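Local structure of ML032222a iGluR (Mnemiopsis leidyi, 4YKI) at residues B[185-188]-B[189-193]; B[97-101]-B[102-106]; B[75-78]-B[79-83]; B[3-7]-B[8-12]. The protein binds glycine through its ligand-binding domain and is probably a subunit of a glycine-activated ion channel of the ionotropic glutamate receptor family. All coordinates share one frame; numbering follows the deposited sequence.

In the fold
Contacts 1 and 2 hold the same glycine from opposite sides of the chain's centre, about 22 Å apart between centres: contact 1 offers a carboxylate to the amino end, contact 2 a guanidinium to the carboxylate. Both reach the mixed sheet, and contact 1 is the more buried. Contact 3, a short helix resting on strand 87-89, packs against contact 2 through Ile77 and Leu81 on Ile102; its side toward the strand is apolar, while an ion pair lies on its outer side. Contact 4 leads into strand 9-13 at the periphery, mostly a matter of turns, water and one leucine pair, and reaches contact 3 through a salt bridge between Arg11 and Asp83.

Contact 1: residues B[185-188]-B[189-193]; sequences FIDE and GPVLA. With GLY (glycine), chain E.
Glu188 ends strand 183-188 and, as N-cap, starts helix 189-195: its carbonyl O receives Leu192 N at 3.0 Å, with the donor nearly in line with the C=O. Its side chain goes to the bound glycine, where Glu188 OE1 accepts the ligand N at 2.7 Å. CG stands anti to the carbonyl carbon (chi1 -57°), and the chain then runs on extended, which carries the carboxylate to the ligand, OE1 passing Val191 CG2 at 4.1 Å. Tyr214 OH bonds to that same OE1 and Ser93 OG to OE2, so neighbours on both oxygens fix how the carboxylate is turned. With an alanine in place of Glu188, the ligand's amino group is likely to lose its acidic mate, and both hydroxyls this partner. A strand running into a helix that opens with an acidic residue at the ligand is familiar from the clamshell ligand-binding domains of glutamate receptors. Behind it, Leu192 packs back on the strand: its CD2 meets Phe185 CE2 obliquely at 3.6 Å, and its CD1 lies 4.1 Å from Asp187 CB. Asp187 OD2 brushes Val191 CG1 at 4.0 Å, while OD1 forms a salt bridge with Arg144. Farther out, the Phe185 ring rests on Leu171 and Ala174 of helix 171-179.

Contact 2: residues B[97-101]-B[102-106]; sequences ARKSA and IDYSF. With GLY (glycine), chain E.
Arg98 and Tyr104 cross at about a right angle, the tyrosine OH tucked against the arginine's aliphatic chain at 3.1 Å from Arg98 CB. Asn95 N donates to the hydroxyl, which also has a weak bond to Ser93 O. The Arg98 chain, extended from CG to NE, passes along the hydroxyl and sets the guanidinium edge-on to the glycine, whose carboxyl carbon lies in the guanidinium plane. Arg98 NH1 donates to the ligand OXT at 2.9 Å, nearly straight (168°), and Arg98 NH2 gives its hydrogen to the ligand O at 2.9 Å. Both nitrogens have second acceptors, Ser93 O for NH1 and Gly64 O for NH2. At the backbone, Arg98 O is shared where helix 96-99 gives way to strand 103-104: it accepts Ile102 N at 2.8 Å and also Ala101 N. Ile102 CG1, held between its own N and carbonyl carbon (chi1 67°), comes to 3.3 Å from that same Arg98 O. Lys99, modelled in two conformers, makes a long ion pair from NZ to Asp103 OD1 (4.0 Å); a water accepts from Lys99 NZ at 2.7 Å and bridges to Ile102 O, and NZ also bonds to Ser230 of the second subunit. Paired bonds from one arginine to both carboxylate oxygens are the family's way of reading an amino acid's alpha-carboxylate, and the opposite charges probably strengthen that grip.

Contact 3: residues B[75-78]-B[79-83]; sequences GMIR and DLLDD
The guanidinium of Arg78 and the carboxylate of Asp82 stand almost perpendicular, their planes 88° apart, with Asp82 CG at the guanidinium's edge. Arg78 NE gives its hydrogen to Asp82 OD2 at 2.9 Å, on the syn side, tilted from both planes and well bent (130°), and has a second, weak bond to OD1. A bend at chi2 (61°) brings the arginine chain round to the aspartate one turn on. A water completes the pair, accepting from Arg78 NH2 at 3.0 Å and donating to Asp82 OD1 at 3.1 Å, while NH1 is held by Trp73 O. The second carboxylate, that of Asp79, reaches back to the start of the helix through another water, 2.8 Å from Asp79 OD1, which also donates to Gly75 O. Gly75 O takes Asp79 N as well, and the next residues repeat this i to i+4 bond, Leu80 N to Met76 O, Leu81 N to Ile77 O and Asp82 N to Arg78 O. Ile77 CG2 and Leu81 CD1 lie side by side at 4.1 Å, pointing the same way. Met76, Ile77 and Leu80 settle the helix on Ile88 of strand 87-89. Asp83, with positive phi, is the C-prime residue of a Schellman motif that ends the helix. Asp82 sits at this carboxyl end, where the helix dipole would disfavour a negative charge; the Arg78 guanidinium probably offsets that cost.

Contact 4: residues B[3-7]-B[8-12]; sequences KNLIG and RHLRL
Leu5 and Arg8 are the ends of a type II beta turn that feeds the chain into strand 9-13, closed by Arg8 N bonding to Leu5 O at 3.1 Å from above the carbonyl plane. Gly7 takes the positive-phi corner of the turn, where a side chain would be jammed against the preceding carbonyl O. Just ahead, Asn4 OD1 accepts Ile6 N at 2.9 Å, an Asx turn leading into the bend. The tight side is apolar: Leu5 and Leu10 cross at about a right angle, CD2 of Leu5 meeting CD2 of Leu10 at 3.7 Å. Leu49 of helix 37-49 adjoins Leu5 here, and Phe51 adjoins Leu10. The other side is looser and polar. Bent at chi2 (-72°), Arg8 folds back along the incoming chain, and its NE makes a weak bond to Asn4 O at 3.5 Å. Cutting Arg8 back to an alanine is likely to leave Asn4 O without this donor and open a gap beside Tyr224, against which the arginine packs. Lys3 and Arg8 carry like charges, and NZ of Lys3 stays 4.7 Å from NH2 of Arg8. One water sits between the two, accepting from Lys3 NZ at 2.8 Å and from Arg8 NH2 at 3.2 Å.

Contact 1: residues B[185-188]-B[189-193]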
loop_
_atom_site.group_PDB
_atom_site.type_symbol
_atom_site.label_atom_id
_atom_site.label_comp_id
_atom_site.label_asym_id
_atom_site.label_seq_id
_atom_site.Cartn_x
_atom_site.Cartn_y
_atom_site.Cartn_z
ATOM N N PHE B 185 20.722 -14.561 -4.288
ATOM C CA PHE B 185 20.047 -13.595 -5.140
ATOM C C PHE B 185 19.153 -12.746 -4.253
ATOM O O PHE B 185 18.357 -13.272 -3.482
ATOM C CB PHE B 185 19.247 -14.336 -6.219
ATOM C CG PHE B 185 18.425 -13.443 -7.131
ATOM C CD1 PHE B 185 18.873 -12.197 -7.534
ATOM C CD2 PHE B 185 17.203 -13.882 -7.595
ATOM C CE1 PHE B 185 18.078 -11.412 -8.380
ATOM C CE2 PHE B 185 16.434 -13.093 -8.430
ATOM C CZ PHE B 185 16.881 -11.862 -8.800
ATOM N N ILE B 186 19.311 -11.428 -4.356
ATOM C CA ILE B 186 18.554 -10.476 -3.556
ATOM C C ILE B 186 17.589 -9.758 -4.488
ATOM O O ILE B 186 18.032 -9.060 -5.404
ATOM C CB ILE B 186 19.497 -9.437 -2.890
ATOM C CG1 ILE B 186 20.576 -10.133 -2.049
ATOM C CG2 ILE B 186 18.696 -8.433 -2.039
ATOM C CD1 ILE B 186 21.696 -9.210 -1.554
ATOM N N ASP B 187 16.296 -9.935 -4.262
ATOM C CA ASP B 187 15.283 -9.356 -5.146
ATOM C C ASP B 187 14.003 -9.067 -4.353
ATOM O O ASP B 187 14.093 -8.583 -3.225
ATOM C CB ASP B 187 15.046 -10.223 -6.397
ATOM C CG ASP B 187 14.417 -9.420 -7.528
ATOM O OD1 ASP B 187 15.160 -8.633 -8.176
ATOM O OD2 ASP B 187 13.189 -9.535 -7.723
ATOM N N GLU B 188 12.834 -9.338 -4.944
ATOM C CA GLU B 188 11.553 -8.886 -4.403
ATOM C C GLU B 188 10.688 -10.082 -4.024
ATOM O O GLU B 188 10.550 -11.027 -4.785
ATOM C CB GLU B 188 10.836 -7.984 -5.423
ATOM C CG GLU B 188 11.668 -6.786 -5.842
ATOM C CD GLU B 188 10.991 -5.889 -6.861
ATOM O OE1 GLU B 188 10.034 -6.339 -7.538
ATOM O OE2 GLU B 188 11.472 -4.733 -7.017
ATOM N N GLY B 189 10.071 -9.996 -2.853
ATOM C CA GLY B 189 9.305 -11.093 -2.300
ATOM C C GLY B 189 8.318 -11.766 -3.247
ATOM O O GLY B 189 8.361 -12.976 -3.430
ATOM N N PRO B 190 7.394 -11.016 -3.843
ATOM C CA PRO B 190 6.351 -11.688 -4.633
ATOM C C PRO B 190 6.897 -12.356 -5.895
ATOM O O PRO B 190 6.433 -13.416 -6.316
ATOM C CB PRO B 190 5.388 -10.541 -4.971
ATOM C CG PRO B 190 5.611 -9.538 -3.852
ATOM C CD PRO B 190 7.072 -9.605 -3.580
ATOM N N VAL B 191 7.911 -11.739 -6.502
ATOM C CA VAL B 191 8.533 -12.267 -7.701
ATOM C C VAL B 191 9.248 -13.574 -7.385
ATOM O O VAL B 191 9.146 -14.559 -8.124
ATOM C CB VAL B 191 9.515 -11.225 -8.297
ATOM C CG1 VAL B 191 10.326 -11.792 -9.446
ATOM C CG2 VAL B 191 8.742 -9.986 -8.758
ATOM N N LEU B 192 9.984 -13.599 -6.291
ATOM C CA LEU B 192 10.687 -14.809 -5.898
ATOM C C LEU B 192 9.707 -15.881 -5.465
ATOM O O LEU B 192 9.904 -17.059 -5.805
ATOM C CB LEU B 192 11.704 -14.508 -4.797
ATOM C CG LEU B 192 12.826 -13.571 -5.228
ATOM C CD1 LEU B 192 13.840 -13.375 -4.109
ATOM C CD2 LEU B 192 13.510 -14.061 -6.475
ATOM N N ALA B 193 8.658 -15.511 -4.742
ATOM C CA ALA B 193 7.675 -16.494 -4.270
ATOM C C ALA B 193 7.072 -17.240 -5.447
ATOM O O ALA B 193 6.951 -18.480 -5.441
ATOM C CB ALA B 193 6.584 -15.821 -3.449
HETATM N N GLY E . 9.800 -4.834 -9.804
HETATM C CA GLY E . 11.148 -4.399 -10.237
HETATM C C GLY E . 11.307 -2.900 -10.326
HETATM O O GLY E . 12.447 -2.457 -10.585
HETATM O OXT GLY E . 10.310 -2.164 -10.166
#

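Contact 2: residues B[97-101]-B[102-106]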
loop_
_atom_site.group_PDB
_atom_site.type_symbol
_atom_site.label_atom_id
_atom_site.label_comp_id
_atom_site.label_asym_id
_atom_site.label_seq_id
_atom_site.Cartn_x
_atom_site.Cartn_y
_atom_site.Cartn_z
ATOM N N ALA B 97 14.098 7.508 -5.538
ATOM C CA ALA B 97 14.819 7.936 -6.730
ATOM C C ALA B 97 13.821 8.111 -7.893
ATOM O O ALA B 97 13.797 9.139 -8.550
ATOM C CB ALA B 97 15.933 6.941 -7.099
ATOM N N ARG B 98 12.978 7.103 -8.124
ATOM C CA ARG B 98 11.976 7.163 -9.177
ATOM C C ARG B 98 10.981 8.310 -8.927
ATOM O O ARG B 98 10.615 9.015 -9.848
ATOM C CB ARG B 98 11.247 5.811 -9.300
ATOM C CG ARG B 98 12.085 4.757 -9.991
ATOM C CD ARG B 98 11.481 3.378 -9.857
ATOM N NE ARG B 98 12.274 2.399 -10.577
ATOM C CZ ARG B 98 12.035 1.102 -10.560
ATOM N NH1 ARG B 98 11.027 0.596 -9.869
ATOM N NH2 ARG B 98 12.796 0.295 -11.281
ATOM N N LYS B 99 10.565 8.477 -7.672
ATOM C CA LYS B 99 9.609 9.507 -7.284
ATOM C C LYS B 99 10.142 10.909 -7.569
ATOM O O LYS B 99 9.363 11.835 -7.749
ATOM C CB LYS B 99 9.244 9.345 -5.806
ATOM C CG LYS B 99 8.130 10.258 -5.276
ATOM C CD LYS B 99 6.788 10.017 -5.966
ATOM C CE LYS B 99 5.653 10.838 -5.346
ATOM N NZ LYS B 99 5.789 12.300 -5.612
ATOM N N SER B 100 11.459 11.081 -7.623
ATOM C CA SER B 100 12.017 12.396 -7.964
ATOM C C SER B 100 11.812 12.762 -9.443
ATOM O O SER B 100 11.917 13.935 -9.799
ATOM C CB SER B 100 13.505 12.465 -7.590
ATOM O OG SER B 100 14.301 11.785 -8.538
ATOM N N ALA B 101 11.490 11.767 -10.276
ATOM C CA ALA B 101 11.356 11.934 -11.723
ATOM C C ALA B 101 9.957 11.681 -12.251
ATOM O O ALA B 101 9.574 12.301 -13.240
ATOM C CB ALA B 101 12.345 11.025 -12.450
ATOM N N ILE B 102 9.234 10.732 -11.646
ATOM C CA ILE B 102 7.898 10.335 -12.108
ATOM C C ILE B 102 6.944 10.252 -10.922
ATOM O O ILE B 102 7.371 10.338 -9.771
ATOM C CB ILE B 102 7.925 8.947 -12.838
ATOM C CG1 ILE B 102 8.276 7.788 -11.892
ATOM C CG2 ILE B 102 8.880 8.998 -14.043
ATOM C CD1 ILE B 102 7.792 6.416 -12.395
ATOM N N ASP B 103 5.662 10.088 -11.220
ATOM C CA ASP B 103 4.652 9.800 -10.212
ATOM C C ASP B 103 4.315 8.319 -10.229
ATOM O O ASP B 103 4.652 7.576 -11.169
ATOM C CB ASP B 103 3.379 10.604 -10.473
ATOM C CG ASP B 103 3.493 12.074 -10.057
ATOM O OD1 ASP B 103 4.462 12.469 -9.374
ATOM O OD2 ASP B 103 2.563 12.820 -10.404
ATOM N N TYR B 104 3.643 7.896 -9.168
ATOM C CA TYR B 104 3.068 6.565 -9.079
ATOM C C TYR B 104 1.556 6.671 -8.973
ATOM O O TYR B 104 1.027 7.624 -8.399
ATOM C CB TYR B 104 3.592 5.831 -7.862
ATOM C CG TYR B 104 5.025 5.402 -7.957
ATOM C CD1 TYR B 104 5.367 4.226 -8.610
ATOM C CD2 TYR B 104 6.045 6.151 -7.375
ATOM C CE1 TYR B 104 6.672 3.803 -8.665
ATOM C CE2 TYR B 104 7.359 5.731 -7.411
ATOM C CZ TYR B 104 7.664 4.564 -8.082
ATOM O OH TYR B 104 8.957 4.137 -8.066
ATOM N N SER B 105 0.879 5.647 -9.472
ATOM C CA SER B 105 -0.537 5.451 -9.210
ATOM C C SER B 105 -0.784 5.016 -7.774
ATOM O O SER B 105 0.146 4.677 -7.046
ATOM C CB SER B 105 -1.101 4.369 -10.133
ATOM O OG SER B 105 -0.662 3.077 -9.751
ATOM N N PHE B 106 -2.052 4.990 -7.393
ATOM C CA PHE B 106 -2.462 4.268 -6.209
ATOM C C PHE B 106 -1.869 2.851 -6.256
ATOM O O PHE B 106 -1.899 2.211 -7.309
ATOM C CB PHE B 106 -3.987 4.201 -6.149
ATOM C CG PHE B 106 -4.499 3.708 -4.831
ATOM C CD1 PHE B 106 -4.590 4.566 -3.747
ATOM C CD2 PHE B 106 -4.831 2.376 -4.653
ATOM C CE1 PHE B 106 -5.013 4.113 -2.518
ATOM C CE2 PHE B 106 -5.256 1.919 -3.418
ATOM C CZ PHE B 106 -5.345 2.786 -2.359
HETATM N N GLY E . 9.800 -4.834 -9.804
HETATM C CA GLY E . 11.148 -4.399 -10.237
HETATM C C GLY E . 11.307 -2.900 -10.326
HETATM O O GLY E . 12.447 -2.457 -10.585
HETATM O OXT GLY E . 10.310 -2.164 -10.166
HETATM O O HOH W 1 6.575 12.703 -8.208
#

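Contact 3: residues B[75-78]-B[79-83]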
loop_
_atom_site.group_PDB
_atom_site.type_symbol
_atom_site.label_atom_id
_atom_site.label_comp_id
_atom_site.label_asym_id
_atom_site.label_seq_id
_atom_site.Cartn_x
_atom_site.Cartn_y
_atom_site.Cartn_z
ATOM N N GLY B 75 15.747 2.188 -18.965
ATOM C CA GLY B 75 14.618 1.284 -18.783
ATOM C C GLY B 75 13.268 1.892 -19.091
ATOM O O GLY B 75 13.118 2.858 -19.837
ATOM N N MET B 76 12.245 1.311 -18.479
ATOM C CA MET B 76 10.878 1.803 -18.659
ATOM C C MET B 76 10.734 3.223 -18.135
ATOM O O MET B 76 9.954 3.988 -18.676
ATOM C CB MET B 76 9.871 0.857 -17.989
ATOM C CG MET B 76 9.708 -0.473 -18.735
ATOM S SD MET B 76 8.541 -1.624 -17.949
ATOM C CE MET B 76 9.594 -2.192 -16.632
ATOM N N ILE B 77 11.461 3.562 -17.069
ATOM C CA ILE B 77 11.402 4.917 -16.533
ATOM C C ILE B 77 11.815 5.920 -17.617
ATOM O O ILE B 77 11.138 6.920 -17.851
ATOM C CB ILE B 77 12.303 5.091 -15.292
ATOM C CG1 ILE B 77 11.942 4.113 -14.159
ATOM C CG2 ILE B 77 12.222 6.534 -14.796
ATOM C CD1 ILE B 77 10.586 4.291 -13.539
ATOM N N ARG B 78 12.936 5.649 -18.288
ATOM C CA ARG B 78 13.426 6.547 -19.329
ATOM C C ARG B 78 12.435 6.680 -20.479
ATOM O O ARG B 78 12.215 7.776 -20.989
ATOM C CB ARG B 78 14.800 6.086 -19.841
ATOM C CG ARG B 78 15.394 6.928 -20.957
ATOM C CD ARG B 78 15.635 8.382 -20.579
ATOM N NE ARG B 78 16.324 9.092 -21.662
ATOM C CZ ARG B 78 17.641 9.084 -21.860
ATOM N NH1 ARG B 78 18.469 8.447 -21.042
ATOM N NH2 ARG B 78 18.130 9.740 -22.894
ATOM N N ASP B 79 11.825 5.566 -20.882
ATOM C CA ASP B 79 10.853 5.632 -21.969
ATOM C C ASP B 79 9.674 6.523 -21.592
ATOM O O ASP B 79 9.139 7.243 -22.425
ATOM C CB ASP B 79 10.340 4.235 -22.327
ATOM C CG ASP B 79 11.254 3.453 -23.258
ATOM O OD1 ASP B 79 12.340 3.932 -23.637
ATOM O OD2 ASP B 79 10.846 2.306 -23.572
ATOM N N LEU B 80 9.233 6.439 -20.332
ATOM C CA LEU B 80 8.143 7.297 -19.859
ATOM C C LEU B 80 8.563 8.780 -19.892
ATOM O O LEU B 80 7.838 9.615 -20.404
ATOM C CB LEU B 80 7.741 6.861 -18.444
ATOM C CG LEU B 80 6.505 7.527 -17.856
ATOM C CD1 LEU B 80 5.266 7.115 -18.615
ATOM C CD2 LEU B 80 6.341 7.148 -16.410
ATOM N N LEU B 81 9.746 9.087 -19.369
ATOM C CA LEU B 81 10.263 10.459 -19.367
ATOM C C LEU B 81 10.399 11.021 -20.769
ATOM O O LEU B 81 10.202 12.210 -20.973
ATOM C CB LEU B 81 11.609 10.524 -18.658
ATOM C CG LEU B 81 11.532 10.264 -17.149
ATOM C CD1 LEU B 81 12.922 10.137 -16.566
ATOM C CD2 LEU B 81 10.764 11.366 -16.411
ATOM N N ASP B 82 10.723 10.150 -21.730
ATOM C CA ASP B 82 10.920 10.572 -23.112
ATOM C C ASP B 82 9.635 10.570 -23.931
ATOM O O ASP B 82 9.684 10.781 -25.136
ATOM C CB ASP B 82 11.924 9.645 -23.799
ATOM C CG ASP B 82 13.355 9.854 -23.335
ATOM O OD1 ASP B 82 13.642 10.857 -22.643
ATOM O OD2 ASP B 82 14.181 8.988 -23.662
ATOM N N ASP B 83 8.487 10.339 -23.291
ATOM C CA ASP B 83 7.173 10.364 -23.934
ATOM C C ASP B 83 7.002 9.257 -24.962
ATOM O O ASP B 83 6.173 9.361 -25.846
ATOM C CB ASP B 83 6.893 11.739 -24.563
ATOM C CG ASP B 83 5.449 11.909 -25.049
ATOM O OD1 ASP B 83 4.485 11.535 -24.319
ATOM O OD2 ASP B 83 5.274 12.432 -26.181
HETATM O O HOH W 2 14.623 3.139 -22.168
HETATM O O HOH W 3 16.245 11.743 -24.006
#

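Contact 4: residues B[3-7]-B[8-12]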
loop_
_atom_site.group_PDB
_atom_site.type_symbol
_atom_site.label_atom_id
_atom_site.label_comp_id
_atom_site.label_asym_id
_atom_site.label_seq_id
_atom_site.Cartn_x
_atom_site.Cartn_y
_atom_site.Cartn_z
ATOM N N LYS B 3 -10.182 16.685 -19.206
ATOM C CA LYS B 3 -9.632 15.592 -20.015
ATOM C C LYS B 3 -9.935 14.246 -19.343
ATOM O O LYS B 3 -9.805 14.102 -18.116
ATOM C CB LYS B 3 -8.110 15.738 -20.199
ATOM C CG LYS B 3 -7.642 16.944 -21.015
ATOM C CD LYS B 3 -6.128 16.896 -21.220
ATOM C CE LYS B 3 -5.577 18.235 -21.722
ATOM N NZ LYS B 3 -6.079 18.606 -23.069
ATOM N N ASN B 4 -10.364 13.271 -20.139
ATOM C CA ASN B 4 -10.522 11.902 -19.656
ATOM C C ASN B 4 -9.885 10.968 -20.668
ATOM O O ASN B 4 -9.214 11.422 -21.591
ATOM C CB ASN B 4 -11.998 11.549 -19.396
ATOM C CG ASN B 4 -12.871 11.678 -20.631
ATOM O OD1 ASN B 4 -12.560 11.152 -21.696
ATOM N ND2 ASN B 4 -13.992 12.376 -20.479
ATOM N N LEU B 5 -10.099 9.670 -20.496
ATOM C CA LEU B 5 -9.432 8.662 -21.312
ATOM C C LEU B 5 -10.272 8.139 -22.473
ATOM O O LEU B 5 -9.794 7.316 -23.268
ATOM C CB LEU B 5 -8.996 7.507 -20.413
ATOM C CG LEU B 5 -7.685 7.747 -19.665
ATOM C CD1 LEU B 5 -7.515 6.802 -18.505
ATOM C CD2 LEU B 5 -6.496 7.623 -20.601
ATOM N N ILE B 6 -11.506 8.596 -22.608
ATOM C CA ILE B 6 -12.365 8.048 -23.655
ATOM C C ILE B 6 -11.819 8.379 -25.049
ATOM O O ILE B 6 -11.610 9.547 -25.405
ATOM C CB ILE B 6 -13.811 8.547 -23.506
ATOM C CG1 ILE B 6 -14.373 8.156 -22.132
ATOM C CG2 ILE B 6 -14.677 7.939 -24.598
ATOM C CD1 ILE B 6 -15.707 8.796 -21.800
ATOM N N GLY B 7 -11.571 7.340 -25.837
ATOM C CA GLY B 7 -11.037 7.502 -27.182
ATOM C C GLY B 7 -9.512 7.670 -27.258
ATOM O O GLY B 7 -8.955 7.649 -28.344
ATOM N N ARG B 8 -8.832 7.827 -26.131
ATOM C CA ARG B 8 -7.380 7.943 -26.133
ATOM C C ARG B 8 -6.738 6.620 -26.508
ATOM O O ARG B 8 -7.328 5.563 -26.320
ATOM C CB ARG B 8 -6.881 8.397 -24.756
ATOM C CG ARG B 8 -7.430 9.750 -24.299
ATOM C CD ARG B 8 -6.855 10.940 -25.036
ATOM N NE ARG B 8 -7.491 12.161 -24.546
ATOM C CZ ARG B 8 -7.066 13.388 -24.785
ATOM N NH1 ARG B 8 -5.979 13.604 -25.499
ATOM N NH2 ARG B 8 -7.733 14.409 -24.284
ATOM N N HIS B 9 -5.529 6.701 -27.040
ATOM C CA HIS B 9 -4.702 5.527 -27.300
ATOM C C HIS B 9 -3.462 5.625 -26.428
ATOM O O HIS B 9 -2.602 6.468 -26.664
ATOM C CB HIS B 9 -4.285 5.433 -28.767
ATOM C CG HIS B 9 -3.475 4.211 -29.065
ATOM N ND1 HIS B 9 -4.026 2.945 -29.084
ATOM C CD2 HIS B 9 -2.146 4.053 -29.280
ATOM C CE1 HIS B 9 -3.072 2.065 -29.331
ATOM N NE2 HIS B 9 -1.921 2.710 -29.444
ATOM N N LEU B 10 -3.385 4.775 -25.415
ATOM C CA LEU B 10 -2.278 4.776 -24.488
ATOM C C LEU B 10 -1.152 3.847 -24.931
ATOM O O LEU B 10 -1.386 2.728 -25.349
ATOM C CB LEU B 10 -2.743 4.381 -23.084
ATOM C CG LEU B 10 -3.786 5.263 -22.386
ATOM C CD1 LEU B 10 -4.008 4.790 -20.947
ATOM C CD2 LEU B 10 -3.378 6.743 -22.436
ATOM N N ARG B 11 0.074 4.331 -24.796
ATOM C CA ARG B 11 1.268 3.529 -24.951
ATOM C C ARG B 11 1.707 3.133 -23.553
ATOM O O ARG B 11 1.971 4.002 -22.721
ATOM C CB ARG B 11 2.359 4.318 -25.683
ATOM C CG ARG B 11 2.011 4.744 -27.133
ATOM C CD ARG B 11 1.247 6.088 -27.278
ATOM N NE ARG B 11 1.791 7.061 -26.356
ATOM C CZ ARG B 11 2.921 7.737 -26.506
ATOM N NH1 ARG B 11 3.596 7.697 -27.649
ATOM N NH2 ARG B 11 3.354 8.476 -25.488
ATOM N N LEU B 12 1.753 1.840 -23.294
ATOM C CA LEU B 12 2.003 1.322 -21.947
ATOM C C LEU B 12 3.353 0.642 -21.876
ATOM O O LEU B 12 3.617 -0.299 -22.627
ATOM C CB LEU B 12 0.907 0.329 -21.542
ATOM C CG LEU B 12 -0.517 0.900 -21.575
ATOM C CD1 LEU B 12 -1.503 -0.210 -21.214
ATOM C CD2 LEU B 12 -0.658 2.091 -20.641
HETATM O O HOH W 4 -5.939 16.908 -25.331
#